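Local coordinates for putative nucleotidyltransferase (Sulfolobus solfataricus P2, PDB 2RFF), which probably transfers nucleotidyl groups, as a small single-domain member of the nucleotidyltransferase family, although its substrate is not established, at residues L16-A27 / F101-V109; F30-G40 / I53-I62. All coordinates share one frame; numbering follows the deposited sequence.

Contact 1. Residues L16-A27 / F101-V109; sequences LKLAKEIVEEVA and FWKREKGFV. With EDO (1,2-ethanediol), chain B.
Val-23 packs against three aromatic rings. Its CG1, anti to the backbone N (chi1 171°), sits over one face of the Trp-102 indole, 4.0 Å from the centroid of the five-membered ring, and meets Phe-108 CE1 at 3.6 Å. CG2 turns to the edge of Phe-101. Phe-101 pushes its CZ edge toward the helix backbone, with Lys-20 N near the ring plane and Ala-19 CB 3.8 Å from CZ. Phe-108 lies between Trp-102 CD1 on one face and Lys-20 CG on the other, the latter a CH-pi contact 17° off the ring normal. These contacts hold the helix on a face of the mixed sheet, over the strands at its 107-108 border; the axis of segment 16-27 runs 21° from that of strand 101-103. Beside Phe-108, in the conformer given, Lys-20 NZ forms a salt bridge within the helix to Glu-24 OE2 (2.9 Å). The polar link across is Arg-104: NH2 donates to a lone pair of Ala-27 O (3.1 Å), NH1 adds a weak bond, and the guanidinium face meets the CH2 edge of Trp-102. A leucine here would probably leave Ala-27 O without these donors and that edge without the face it points at.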
loop_
_atom_site.group_PDB
_atom_site.type_symbol
_atom_site.label_atom_id
_atom_site.label_comp_id
_atom_site.label_asym_id
_atom_site.label_seq_id
_atom_site.Cartn_x
_atom_site.Cartn_y
_atom_site.Cartn_z
ATOM N N LEU A 16 -1.519 -4.652 8.197
ATOM C CA LEU A 16 -1.241 -3.214 8.211
ATOM C C LEU A 16 0.167 -2.978 8.773
ATOM O O LEU A 16 0.897 -2.120 8.279
ATOM C CB LEU A 16 -2.309 -2.430 8.984
ATOM C CG LEU A 16 -3.665 -2.314 8.300
ATOM C CD1 LEU A 16 -4.765 -1.829 9.260
ATOM C CD2 LEU A 16 -3.674 -1.424 7.015
ATOM N N LYS A 17 0.559 -3.760 9.786
ATOM C CA LYS A 17 1.895 -3.628 10.342
ATOM C C LYS A 17 2.983 -4.065 9.327
ATOM O O LYS A 17 4.021 -3.419 9.242
ATOM C CB LYS A 17 1.970 -4.303 11.697
ATOM C CG LYS A 17 1.152 -3.551 12.778
ATOM C CD LYS A 17 1.162 -4.291 14.134
ATOM C CE LYS A 17 0.348 -3.609 15.241
ATOM N NZ LYS A 17 0.323 -4.494 16.476
ATOM N N LEU A 18 2.736 -5.127 8.549
ATOM C CA LEU A 18 3.643 -5.528 7.493
ATOM C C LEU A 18 3.743 -4.435 6.418
ATOM O O LEU A 18 4.857 -4.112 6.002
ATOM C CB LEU A 18 3.222 -6.828 6.849
ATOM C CG LEU A 18 4.022 -7.310 5.637
ATOM C CD1 LEU A 18 5.518 -7.427 5.932
ATOM C CD2 LEU A 18 3.412 -8.569 5.095
ATOM N N ALA A 19 2.601 -3.853 5.976
ATOM C CA ALA A 19 2.573 -2.761 5.000
ATOM C C ALA A 19 3.385 -1.576 5.540
ATOM O O ALA A 19 4.150 -0.970 4.779
ATOM C CB ALA A 19 1.183 -2.367 4.688
ATOM N N LYS A 20 3.245 -1.262 6.834
ATOM C CA LYS A 20 4.029 -0.179 7.458
ATOM C C LYS A 20 5.530 -0.425 7.310
ATOM O O LYS A 20 6.261 0.472 6.918
ATOM C CB LYS A 20 3.678 0.039 8.941
ATOM C CG LYS A 20 4.615 1.018 9.713
ATOM C CD LYS A 20 4.185 1.249 11.136
ATOM C CE LYS A 20 5.216 2.058 11.939
ATOM N NZ LYS A 20 5.437 3.458 11.459
ATOM N N GLU A 21 5.995 -1.640 7.648
ATOM C CA GLU A 21 7.412 -1.992 7.527
ATOM C C GLU A 21 7.906 -1.814 6.087
ATOM O O GLU A 21 8.968 -1.240 5.851
ATOM C CB GLU A 21 7.665 -3.434 7.921
ATOM C CG GLU A 21 7.474 -3.806 9.353
ATOM C CD GLU A 21 7.775 -5.311 9.608
ATOM O OE1 GLU A 21 8.646 -5.926 8.921
ATOM O OE2 GLU A 21 7.141 -5.878 10.513
ATOM N N ILE A 22 7.122 -2.303 5.126
ATOM C CA ILE A 22 7.496 -2.193 3.717
ATOM C C ILE A 22 7.581 -0.719 3.322
ATOM O O ILE A 22 8.550 -0.325 2.670
ATOM C CB ILE A 22 6.490 -2.961 2.797
ATOM C CG1 ILE A 22 6.616 -4.485 3.050
ATOM C CG2 ILE A 22 6.721 -2.642 1.296
ATOM C CD1 ILE A 22 5.520 -5.340 2.408
ATOM N N VAL A 23 6.571 0.068 3.718
ATOM C CA VAL A 23 6.520 1.525 3.359
ATOM C C VAL A 23 7.694 2.281 3.996
ATOM O O VAL A 23 8.287 3.142 3.361
ATOM C CB VAL A 23 5.165 2.165 3.708
ATOM C CG1 VAL A 23 5.249 3.685 3.538
ATOM C CG2 VAL A 23 4.063 1.495 2.830
ATOM N N GLU A 24 8.035 1.951 5.239
ATOM C CA GLU A 24 9.197 2.581 5.902
ATOM C C GLU A 24 10.467 2.419 5.089
ATOM O O GLU A 24 11.224 3.360 4.916
ATOM C CB GLU A 24 9.430 1.980 7.306
ATOM C CG GLU A 24 8.414 2.485 8.279
ATOM C CD GLU A 24 8.507 1.902 9.673
ATOM O OE1 GLU A 24 8.938 0.723 9.836
ATOM O OE2 GLU A 24 8.101 2.656 10.609
ATOM N N GLU A 25 10.656 1.227 4.553
ATOM C CA GLU A 25 11.836 0.924 3.772
ATOM C C GLU A 25 11.823 1.652 2.440
ATOM O O GLU A 25 12.801 2.272 2.061
ATOM C CB GLU A 25 11.983 -0.584 3.548
ATOM C CG GLU A 25 12.200 -1.329 4.839
ATOM C CD GLU A 25 12.198 -2.808 4.666
ATOM O OE1 GLU A 25 12.245 -3.316 3.540
ATOM O OE2 GLU A 25 12.157 -3.498 5.692
ATOM N N VAL A 26 10.709 1.554 1.720
ATOM C CA VAL A 26 10.529 2.264 0.418
ATOM C C VAL A 26 10.637 3.790 0.572
ATOM O O VAL A 26 11.388 4.422 -0.159
ATOM C CB VAL A 26 9.252 1.832 -0.318
ATOM C CG1 VAL A 26 9.099 2.584 -1.658
ATOM C CG2 VAL A 26 9.251 0.324 -0.534
ATOM N N ALA A 27 9.976 4.344 1.582
ATOM C CA ALA A 27 10.004 5.810 1.823
ATOM C C ALA A 27 11.440 6.310 2.141
ATOM O O ALA A 27 11.827 7.359 1.745
ATOM C CB ALA A 27 9.064 6.193 2.932
ATOM N N PHE A 101 -2.702 5.656 3.435
ATOM C CA PHE A 101 -1.948 4.937 4.441
ATOM C C PHE A 101 -0.788 5.778 4.942
ATOM O O PHE A 101 -0.471 5.739 6.128
ATOM C CB PHE A 101 -1.443 3.626 3.817
ATOM C CG PHE A 101 -0.770 2.665 4.779
ATOM C CD1 PHE A 101 -1.528 2.055 5.773
ATOM C CD2 PHE A 101 0.576 2.324 4.622
ATOM C CE1 PHE A 101 -0.929 1.135 6.622
ATOM C CE2 PHE A 101 1.186 1.409 5.496
ATOM C CZ PHE A 101 0.439 0.831 6.508
ATOM N N TRP A 102 -0.132 6.479 4.022
ATOM C CA TRP A 102 1.041 7.261 4.314
ATOM C C TRP A 102 1.141 8.372 3.279
ATOM O O TRP A 102 0.714 8.229 2.113
ATOM C CB TRP A 102 2.271 6.336 4.268
ATOM C CG TRP A 102 3.622 6.992 4.456
ATOM C CD1 TRP A 102 4.320 7.117 5.617
ATOM C CD2 TRP A 102 4.408 7.637 3.448
ATOM N NE1 TRP A 102 5.520 7.767 5.399
ATOM C CE2 TRP A 102 5.584 8.121 4.073
ATOM C CE3 TRP A 102 4.233 7.861 2.067
ATOM C CZ2 TRP A 102 6.596 8.798 3.359
ATOM C CZ3 TRP A 102 5.222 8.561 1.356
ATOM C CH2 TRP A 102 6.395 9.010 2.005
ATOM N N LYS A 103 1.686 9.485 3.731
ATOM C CA LYS A 103 1.978 10.620 2.850
ATOM C C LYS A 103 3.249 11.265 3.397
ATOM O O LYS A 103 3.409 11.394 4.599
ATOM C CB LYS A 103 0.824 11.608 2.771
ATOM C CG LYS A 103 1.085 12.767 1.829
ATOM C CD LYS A 103 -0.187 13.509 1.604
ATOM C CE LYS A 103 0.008 14.766 0.804
ATOM N NZ LYS A 103 0.394 14.496 -0.576
ATOM N N ARG A 104 4.152 11.673 2.516
ATOM C CA ARG A 104 5.386 12.274 2.976
ATOM C C ARG A 104 5.169 13.377 4.042
ATOM O O ARG A 104 5.832 13.317 5.088
ATOM C CB ARG A 104 6.206 12.793 1.787
ATOM C CG ARG A 104 7.535 13.429 2.120
ATOM C CD ARG A 104 8.559 12.442 2.569
ATOM N NE ARG A 104 8.959 11.510 1.515
ATOM C CZ ARG A 104 9.725 10.419 1.693
ATOM N NH1 ARG A 104 10.169 10.078 2.884
ATOM N NH2 ARG A 104 10.010 9.650 0.652
ATOM N N GLU A 105 4.215 14.281 3.803
ATOM C CA GLU A 105 3.933 15.428 4.683
ATOM C C GLU A 105 3.058 15.066 5.901
ATOM O O GLU A 105 2.856 15.910 6.775
ATOM C CB GLU A 105 3.329 16.588 3.903
ATOM C CG GLU A 105 4.236 17.102 2.769
ATOM C CD GLU A 105 4.162 16.307 1.462
ATOM O OE1 GLU A 105 3.433 15.281 1.382
ATOM O OE2 GLU A 105 4.832 16.739 0.493
ATOM N N LYS A 106 2.598 13.815 5.982
ATOM C CA LYS A 106 1.781 13.327 7.107
ATOM C C LYS A 106 2.380 12.170 7.898
ATOM O O LYS A 106 1.910 11.906 8.988
ATOM C CB LYS A 106 0.422 12.842 6.592
ATOM C CG LYS A 106 -0.407 13.876 5.822
ATOM C CD LYS A 106 -1.831 13.350 5.541
ATOM C CE LYS A 106 -2.727 14.448 4.954
ATOM N NZ LYS A 106 -4.068 13.918 4.520
ATOM N N GLY A 107 3.402 11.496 7.372
ATOM C CA GLY A 107 3.833 10.225 7.969
ATOM C C GLY A 107 2.701 9.217 7.796
ATOM O O GLY A 107 1.898 9.338 6.899
ATOM N N PHE A 108 2.610 8.228 8.665
ATOM C CA PHE A 108 1.521 7.242 8.594
ATOM C C PHE A 108 0.216 7.788 9.154
ATOM O O PHE A 108 0.217 8.509 10.141
ATOM C CB PHE A 108 1.898 5.942 9.291
ATOM C CG PHE A 108 3.005 5.243 8.625
ATOM C CD1 PHE A 108 2.740 4.375 7.569
ATOM C CD2 PHE A 108 4.331 5.518 8.961
ATOM C CE1 PHE A 108 3.802 3.729 6.883
ATOM C CE2 PHE A 108 5.382 4.860 8.293
ATOM C CZ PHE A 108 5.097 3.990 7.229
ATOM N N VAL A 109 -0.891 7.433 8.505
ATOM C CA VAL A 109 -2.239 7.853 8.896
ATOM C C VAL A 109 -2.721 6.813 9.921
ATOM O O VAL A 109 -2.573 5.601 9.719
ATOM C CB VAL A 109 -3.156 7.962 7.646
ATOM C CG1 VAL A 109 -4.575 8.395 8.027
ATOM C CG2 VAL A 109 -2.589 8.940 6.670
HETATM C C1 EDO B . 7.520 18.869 1.438
HETATM O O1 EDO B . 6.499 18.832 0.433
HETATM C C2 EDO B . 7.963 17.439 1.728
HETATM O O2 EDO B . 8.801 16.902 0.708
#

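Contact 2. Residues F30-G40 / I53-I62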
loop_
_atom_site.group_PDB
_atom_site.type_symbol
_atom_site.label_atom_id
_atom_site.label_comp_id
_atom_site.label_asym_id
_atom_site.label_seq_id
_atom_site.Cartn_x
_atom_site.Cartn_y
_atom_site.Cartn_z
ATOM N N PHE A 30 13.454 6.211 -1.534
ATOM C CA PHE A 30 13.054 7.052 -2.619
ATOM C C PHE A 30 12.484 8.355 -2.102
ATOM O O PHE A 30 11.348 8.388 -1.630
ATOM C CB PHE A 30 12.043 6.300 -3.436
ATOM C CG PHE A 30 12.577 5.030 -4.022
ATOM C CD1 PHE A 30 13.355 5.064 -5.157
ATOM C CD2 PHE A 30 12.353 3.791 -3.393
ATOM C CE1 PHE A 30 13.891 3.879 -5.678
ATOM C CE2 PHE A 30 12.895 2.625 -3.907
ATOM C CZ PHE A 30 13.639 2.678 -5.060
ATOM N N PRO A 31 13.262 9.455 -2.190
ATOM C CA PRO A 31 12.761 10.771 -1.811
ATOM C C PRO A 31 11.488 11.172 -2.551
ATOM O O PRO A 31 10.703 11.909 -1.988
ATOM C CB PRO A 31 13.932 11.712 -2.158
ATOM C CG PRO A 31 15.126 10.875 -2.088
ATOM C CD PRO A 31 14.677 9.549 -2.617
ATOM N N ASN A 32 11.291 10.656 -3.764
ATOM C CA ASN A 32 10.097 10.928 -4.598
ATOM C C ASN A 32 8.844 10.081 -4.281
ATOM O O ASN A 32 7.805 10.305 -4.880
ATOM C CB ASN A 32 10.402 10.908 -6.107
ATOM C CG ASN A 32 10.932 9.559 -6.617
ATOM O OD1 ASN A 32 11.650 8.860 -5.889
ATOM N ND2 ASN A 32 10.640 9.212 -7.868
ATOM N N LEU A 33 8.922 9.129 -3.350
ATOM C CA LEU A 33 7.713 8.440 -2.866
ATOM C C LEU A 33 6.909 9.512 -2.130
ATOM O O LEU A 33 7.417 10.148 -1.215
ATOM C CB LEU A 33 8.008 7.291 -1.908
ATOM C CG LEU A 33 6.711 6.542 -1.513
ATOM C CD1 LEU A 33 6.193 5.673 -2.638
ATOM C CD2 LEU A 33 6.998 5.699 -0.312
ATOM N N GLU A 34 5.660 9.699 -2.546
ATOM C CA GLU A 34 4.821 10.773 -2.012
ATOM C C GLU A 34 3.651 10.302 -1.177
ATOM O O GLU A 34 3.312 10.934 -0.174
ATOM C CB GLU A 34 4.378 11.716 -3.146
ATOM C CG GLU A 34 3.421 12.799 -2.757
ATOM C CD GLU A 34 3.897 13.701 -1.607
ATOM O OE1 GLU A 34 5.108 13.812 -1.358
ATOM O OE2 GLU A 34 3.021 14.344 -0.973
ATOM N N GLU A 35 2.989 9.248 -1.623
ATOM C CA GLU A 35 1.816 8.706 -0.955
ATOM C C GLU A 35 1.805 7.208 -1.118
ATOM O O GLU A 35 2.324 6.684 -2.109
ATOM C CB GLU A 35 0.496 9.249 -1.545
ATOM C CG GLU A 35 0.234 10.726 -1.269
ATOM C CD GLU A 35 -0.873 11.379 -2.046
ATOM O OE1 GLU A 35 -1.565 10.760 -2.877
ATOM O OE2 GLU A 35 -1.075 12.562 -1.775
ATOM N N VAL A 36 1.195 6.553 -0.138
ATOM C CA VAL A 36 0.901 5.130 -0.240
ATOM C C VAL A 36 -0.550 4.943 0.163
ATOM O O VAL A 36 -1.012 5.521 1.154
ATOM C CB VAL A 36 1.824 4.249 0.614
ATOM C CG1 VAL A 36 1.432 2.728 0.612
ATOM C CG2 VAL A 36 3.252 4.408 0.172
ATOM N N TYR A 37 -1.240 4.105 -0.589
ATOM C CA TYR A 37 -2.614 3.740 -0.289
ATOM C C TYR A 37 -2.699 2.215 -0.092
ATOM O O TYR A 37 -1.908 1.436 -0.661
ATOM C CB TYR A 37 -3.554 4.160 -1.420
ATOM C CG TYR A 37 -3.662 5.640 -1.648
ATOM C CD1 TYR A 37 -2.689 6.327 -2.372
ATOM C CD2 TYR A 37 -4.740 6.373 -1.127
ATOM C CE1 TYR A 37 -2.824 7.726 -2.640
ATOM C CE2 TYR A 37 -4.857 7.750 -1.371
ATOM C CZ TYR A 37 -3.851 8.410 -2.085
ATOM O OH TYR A 37 -3.898 9.742 -2.363
ATOM N N ILE A 38 -3.681 1.819 0.716
ATOM C CA ILE A 38 -4.153 0.446 0.753
ATOM C C ILE A 38 -5.372 0.410 -0.191
ATOM O O ILE A 38 -6.231 1.315 -0.163
ATOM C CB ILE A 38 -4.560 -0.026 2.159
ATOM C CG1 ILE A 38 -3.419 0.205 3.145
ATOM C CG2 ILE A 38 -5.032 -1.497 2.105
ATOM C CD1 ILE A 38 -2.062 -0.350 2.716
ATOM N N PHE A 39 -5.396 -0.543 -1.114
ATOM C CA PHE A 39 -6.537 -0.778 -1.974
ATOM C C PHE A 39 -6.996 -2.213 -1.798
ATOM O O PHE A 39 -6.497 -2.930 -0.924
ATOM C CB PHE A 39 -6.257 -0.373 -3.440
ATOM C CG PHE A 39 -5.269 -1.254 -4.195
ATOM C CD1 PHE A 39 -3.911 -1.040 -4.102
ATOM C CD2 PHE A 39 -5.719 -2.210 -5.091
ATOM C CE1 PHE A 39 -2.993 -1.847 -4.828
ATOM C CE2 PHE A 39 -4.827 -2.981 -5.848
ATOM C CZ PHE A 39 -3.466 -2.809 -5.714
ATOM N N GLY A 40 -8.009 -2.593 -2.557
ATOM C CA GLY A 40 -8.524 -3.944 -2.500
ATOM C C GLY A 40 -9.388 -4.208 -1.286
ATOM O O GLY A 40 -9.855 -3.292 -0.625
ATOM N N ILE A 53 -2.833 -8.164 1.305
ATOM C CA ILE A 53 -3.005 -6.704 1.448
ATOM C C ILE A 53 -2.430 -6.119 0.143
ATOM O O ILE A 53 -1.367 -6.530 -0.344
ATOM C CB ILE A 53 -2.414 -6.086 2.727
ATOM C CG1 ILE A 53 -2.844 -4.620 2.831
ATOM C CG2 ILE A 53 -0.892 -6.146 2.749
ATOM C CD1 ILE A 53 -2.653 -4.054 4.233
ATOM N N ASP A 54 -3.155 -5.172 -0.437
ATOM C CA ASP A 54 -2.779 -4.534 -1.697
ATOM C C ASP A 54 -2.297 -3.120 -1.431
ATOM O O ASP A 54 -3.030 -2.316 -0.839
ATOM C CB ASP A 54 -3.979 -4.522 -2.626
ATOM C CG ASP A 54 -4.418 -5.897 -3.022
ATOM O OD1 ASP A 54 -3.571 -6.762 -3.304
ATOM O OD2 ASP A 54 -5.627 -6.155 -3.067
ATOM N N ILE A 55 -1.077 -2.828 -1.897
ATOM C CA ILE A 55 -0.405 -1.578 -1.613
ATOM C C ILE A 55 -0.164 -0.817 -2.897
ATOM O O ILE A 55 0.444 -1.343 -3.818
ATOM C CB ILE A 55 0.943 -1.824 -0.906
ATOM C CG1 ILE A 55 0.744 -2.657 0.382
ATOM C CG2 ILE A 55 1.603 -0.455 -0.569
ATOM C CD1 ILE A 55 2.078 -2.931 1.069
ATOM N N LEU A 56 -0.643 0.426 -2.945
ATOM C CA LEU A 56 -0.416 1.342 -4.067
ATOM C C LEU A 56 0.671 2.329 -3.657
ATOM O O LEU A 56 0.465 3.113 -2.733
ATOM C CB LEU A 56 -1.694 2.082 -4.467
ATOM C CG LEU A 56 -1.488 3.248 -5.435
ATOM C CD1 LEU A 56 -0.833 2.763 -6.722
ATOM C CD2 LEU A 56 -2.785 4.003 -5.647
ATOM N N PHE A 57 1.810 2.283 -4.348
ATOM C CA PHE A 57 2.897 3.230 -4.114
ATOM C C PHE A 57 2.740 4.353 -5.151
ATOM O O PHE A 57 2.696 4.061 -6.353
ATOM C CB PHE A 57 4.249 2.559 -4.296
ATOM C CG PHE A 57 4.519 1.438 -3.379
ATOM C CD1 PHE A 57 5.089 1.697 -2.162
ATOM C CD2 PHE A 57 4.228 0.142 -3.736
ATOM C CE1 PHE A 57 5.404 0.688 -1.298
ATOM C CE2 PHE A 57 4.563 -0.908 -2.860
ATOM C CZ PHE A 57 5.122 -0.631 -1.649
ATOM N N VAL A 58 2.768 5.590 -4.690
ATOM C CA VAL A 58 2.561 6.782 -5.557
ATOM C C VAL A 58 3.814 7.642 -5.475
ATOM O O VAL A 58 4.151 8.109 -4.407
ATOM C CB VAL A 58 1.302 7.631 -5.240
ATOM C CG1 VAL A 58 1.116 8.820 -6.247
ATOM C CG2 VAL A 58 0.102 6.731 -5.248
ATOM N N PHE A 59 4.520 7.767 -6.598
ATOM C CA PHE A 59 5.781 8.501 -6.700
ATOM C C PHE A 59 5.642 9.734 -7.544
ATOM O O PHE A 59 4.870 9.740 -8.470
ATOM C CB PHE A 59 6.875 7.664 -7.386
ATOM C CG PHE A 59 7.319 6.430 -6.621
ATOM C CD1 PHE A 59 6.628 5.240 -6.722
ATOM C CD2 PHE A 59 8.516 6.425 -5.888
ATOM C CE1 PHE A 59 7.097 4.056 -6.052
ATOM C CE2 PHE A 59 8.960 5.280 -5.198
ATOM C CZ PHE A 59 8.252 4.104 -5.296
ATOM N N LYS A 60 6.423 10.756 -7.224
ATOM C CA LYS A 60 6.503 11.947 -8.083
ATOM C C LYS A 60 7.516 11.695 -9.193
ATOM O O LYS A 60 8.494 11.005 -8.990
ATOM C CB LYS A 60 6.925 13.182 -7.272
ATOM C CG LYS A 60 5.936 13.472 -6.173
ATOM C CD LYS A 60 5.971 14.882 -5.616
ATOM C CE LYS A 60 6.964 15.079 -4.517
ATOM N NZ LYS A 60 6.826 16.480 -3.913
ATOM N N GLY A 61 7.239 12.225 -10.382
ATOM C CA GLY A 61 8.175 12.230 -11.498
ATOM C C GLY A 61 8.509 10.917 -12.182
ATOM O O GLY A 61 9.622 10.775 -12.707
ATOM N N ILE A 62 7.586 9.956 -12.188
ATOM C CA ILE A 62 7.823 8.652 -12.871
ATOM C C ILE A 62 6.870 8.412 -14.043
ATOM O O ILE A 62 6.740 7.293 -14.492
ATOM C CB ILE A 62 7.801 7.443 -11.877
ATOM C CG1 ILE A 62 6.417 7.247 -11.255
ATOM C CG2 ILE A 62 8.835 7.655 -10.777
ATOM C CD1 ILE A 62 6.193 5.846 -10.676
HETATM O O HOH W 1 7.204 15.489 -0.986
HETATM O O HOH W 2 -6.068 -5.167 0.441
#
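The Phe-39 ring carries Asp-54 CB over the centre of one face, 3.4 Å from the centroid, while Leu-56 N and Ile-55 O lie at its edge in plane. Chi1 of Phe-39 (70°) sets CG between the backbone N and the carbonyl carbon, which folds the ring back over the neighbouring strand. At the far end, Leu-33 CD1 covers one face of Phe-59, and Phe-30 CB lies at that ring's edge; Phe-59 in turn points its edge toward the face of Phe-30, planes 87° apart, in an offset edge-to-face pair. Between these ends run two antiparallel strands, 33-39 and 53-59, central in the mixed sheet of the nucleotidyltransferase domain.

Their pairing is regular from Glu-35 to Ile-38, Tyr-37 and Leu-56 forming a hydrogen-bonded pair. It is interrupted by a classic beta bulge: Glu-34 N (2.9 Å) and Glu-35 N both donate to Val-58 O, shifting the register by one. Val-36, Ile-38, Ile-55 and Phe-57 share the face covered by helix 6-29; there Val-36 CG1 and Ile-55 CG2 approach to 3.4 Å, tighter than usual. On the opposite face, Tyr-37 CD1 packs on Leu-56 CD2 and Val-58 CG2, and its OH donates to Glu-35 OE1 (2.6 Å) from above the carboxylate plane. Lys-103 forms salt bridges with both Glu-34 and Glu-35, and Lys-92 with Glu-35.

Gly-40, at a helix N-cap, passes close to Asp-54: a beta carbon there would clash with OD2. Near it a water accepts a hydrogen bond from Asp-54 N and donates one to Phe-39 O. Beyond the other strand end, the amide of Asn-32 closes the pairing, ND2 donating to Lys-60 O at 3.0 Å, 11° out of the amide plane.

In the fold
Contact 2 lies in the buried middle of the sheet, whereas contact 1 is only partly buried and joins helix 6-29 to the sheet's border, where strand 107-108 is outermost. Their centres are 9 Å apart, and strands 33-39 and 98-103 are sheet neighbours. Helix 6-29, a partner in contact 1, also covers contact 2: Val-23 touches Val-36, and Ala-19 touches Ile-55. Contact 2 is held chiefly by backbone hydrogen bonds and buries 960 Å²; contact 1 buries 445 Å², mostly through aromatic and aliphatic packing, with an arginine as its sole polar link across. Charged residues join the two, as Lys-103 NZ bridges to Glu-34 OE2 at 2.7 Å.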